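Local coordinates for hypothetical protein BP2299 (PDB 2FQP) that is of uncharacterised function but binds a zinc ion through a cluster of histidines inside a double-stranded beta-helix of the cupin type, at residues A[34-37]-A[38-42]. Numbering follows the deposited sequence.
With ZN (zinc ion), chain E; ACT (acetate ion), chain F.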
loop_
_atom_site.group_PDB
_atom_site.type_symbol
_atom_site.label_atom_id
_atom_site.label_comp_id
_atom_site.label_asym_id
_atom_site.label_seq_id
_atom_site.Cartn_x
_atom_site.Cartn_y
_atom_site.Cartn_z
ATOM N N HIS A 34 -0.058 8.132 19.501
ATOM C CA HIS A 34 -1.413 8.047 18.986
ATOM C C HIS A 34 -1.995 6.650 19.261
ATOM O O HIS A 34 -1.258 5.688 19.535
ATOM C CB HIS A 34 -1.437 8.377 17.485
ATOM C CG HIS A 34 -0.597 7.474 16.643
ATOM N ND1 HIS A 34 0.775 7.602 16.594
ATOM C CD2 HIS A 34 -0.912 6.438 15.823
ATOM C CE1 HIS A 34 1.268 6.694 15.759
ATOM N NE2 HIS A 34 0.267 5.989 15.267
ATOM N N ARG A 35 -3.314 6.545 19.166
ATOM C CA ARG A 35 -4.012 5.281 19.319
ATOM C C ARG A 35 -4.693 4.967 17.984
ATOM O O ARG A 35 -5.399 5.815 17.466
ATOM C CB ARG A 35 -5.093 5.364 20.391
ATOM C CG ARG A 35 -5.879 4.064 20.561
ATOM C CD ARG A 35 -6.933 4.139 21.675
ATOM N NE ARG A 35 -7.366 2.801 22.077
ATOM C CZ ARG A 35 -8.189 2.019 21.382
ATOM N NH1 ARG A 35 -8.693 2.422 20.222
ATOM N NH2 ARG A 35 -8.510 0.809 21.858
ATOM N N HIS A 36 -4.534 3.756 17.480
ATOM C CA HIS A 36 -5.219 3.361 16.253
ATOM C C HIS A 36 -6.626 2.948 16.564
ATOM O O HIS A 36 -6.826 1.977 17.278
ATOM C CB HIS A 36 -4.491 2.225 15.587
ATOM C CG HIS A 36 -3.292 2.693 14.864
ATOM N ND1 HIS A 36 -3.353 3.161 13.570
ATOM C CD2 HIS A 36 -2.018 2.879 15.284
ATOM C CE1 HIS A 36 -2.153 3.590 13.217
ATOM N NE2 HIS A 36 -1.326 3.422 14.239
ATOM N N SER A 37 -7.584 3.669 15.974
ATOM C CA SER A 37 -9.022 3.412 16.209
ATOM C C SER A 37 -9.630 2.388 15.240
ATOM O O SER A 37 -10.775 1.922 15.432
ATOM C CB SER A 37 -9.793 4.740 16.128
ATOM O OG SER A 37 -9.786 5.222 14.810
HETATM N N MSE A 38 -8.826 1.957 14.268
HETATM C CA MSE A 38 -9.244 0.975 13.263
HETATM C C MSE A 38 -8.191 -0.047 12.958
HETATM O O MSE A 38 -6.998 0.254 13.034
HETATM C CB MSE A 38 -9.574 1.729 11.983
HETATM C CG MSE A 38 -10.847 2.496 12.086
HETATM SE SE MSE A 38 -11.016 3.632 10.493
HETATM C CE MSE A 38 -10.158 5.219 11.178
ATOM N N ASP A 39 -8.597 -1.260 12.583
ATOM C CA ASP A 39 -7.613 -2.187 11.958
ATOM C C ASP A 39 -6.984 -1.454 10.770
ATOM O O ASP A 39 -7.638 -0.654 10.070
ATOM C CB ASP A 39 -8.252 -3.486 11.473
ATOM C CG ASP A 39 -8.863 -4.323 12.591
ATOM O OD1 ASP A 39 -8.486 -4.177 13.768
ATOM O OD2 ASP A 39 -9.723 -5.176 12.264
ATOM N N TYR A 40 -5.716 -1.722 10.520
ATOM C CA TYR A 40 -5.019 -1.016 9.440
ATOM C C TYR A 40 -3.988 -1.864 8.736
ATOM O O TYR A 40 -3.562 -2.891 9.263
ATOM C CB TYR A 40 -4.428 0.317 9.937
ATOM C CG TYR A 40 -3.299 0.207 10.950
ATOM C CD1 TYR A 40 -3.559 -0.062 12.290
ATOM C CD2 TYR A 40 -1.981 0.419 10.571
ATOM C CE1 TYR A 40 -2.519 -0.115 13.230
ATOM C CE2 TYR A 40 -0.935 0.355 11.506
ATOM C CZ TYR A 40 -1.223 0.096 12.843
ATOM O OH TYR A 40 -0.194 0.003 13.811
ATOM N N VAL A 41 -3.687 -1.463 7.503
ATOM C CA VAL A 41 -2.665 -2.060 6.687
ATOM C C VAL A 41 -1.552 -1.062 6.417
ATOM O O VAL A 41 -1.826 0.070 6.141
ATOM C CB VAL A 41 -3.270 -2.544 5.328
ATOM C CG1 VAL A 41 -2.180 -3.051 4.440
ATOM C CG2 VAL A 41 -4.359 -3.614 5.570
ATOM N N VAL A 42 -0.285 -1.487 6.565
ATOM C CA VAL A 42 0.840 -0.644 6.272
ATOM C C VAL A 42 1.482 -1.183 5.004
ATOM O O VAL A 42 1.849 -2.363 4.960
ATOM C CB VAL A 42 1.859 -0.654 7.456
ATOM C CG1 VAL A 42 3.142 0.096 7.105
ATOM C CG2 VAL A 42 1.213 -0.107 8.732
HETATM ZN ZN ZN E . 0.494 4.340 14.121
HETATM C C ACT F . 3.163 0.576 12.171
HETATM O O ACT F . 3.598 -0.593 12.317
HETATM O OXT ACT F . 2.078 0.917 12.725
HETATM C CH3 ACT F . 3.950 1.556 11.369
HETATM O O HOH W 1 -5.987 2.850 12.880
HETATM O O HOH W 2 0.003 5.731 12.238
HETATM O O HOH W 3 2.250 5.434 13.196
HETATM O O HOH W 4 1.095 3.293 12.483
#
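His36 and Tyr40, four residues apart round the turn linking strand 34-35 to strand 40-44, form an offset stack with ring centroids 3.8 Å apart and planes inclined by 12°. The overlap is close: Tyr40 CE1 lies over the centre of the imidazole, 3.3 Å from His36 CG, whereas His36 ND1 sits over the rim of the phenol. Tyr40 CG stands between backbone N and carbonyl carbon (chi1 67°), a torsion that turns the phenol over the imidazole face, the side chains crossing at about a right angle.

His36 NE2 binds zinc at 2.0 Å, and His36 ND1 donates to water 1 at 2.7 Å, in the ring plane; that water donates to Met38 O, so the turn's backbone helps fix the ring's rotation. His34 NE2 supplies a second ligand, also 2.0 Å from zinc, and His77 completes the protein's share.

Packing is looser at the outer bend, where Ser37 brings OG no closer than 3.7 Å to CE of selenomethionine Met38. Tyr40 OH donates to acetate OXT at 2.7 Å, as does water 4; the acetate, probably from the crystallisation liquor, sits in the second shell. His34 and His36 form the HXH pair of the cupin motif; Tyr40 stands where its glutamate is expected but does not bind zinc, and waters 2, 3 and 4 fill the shell, marking where a small ligand could probably bind.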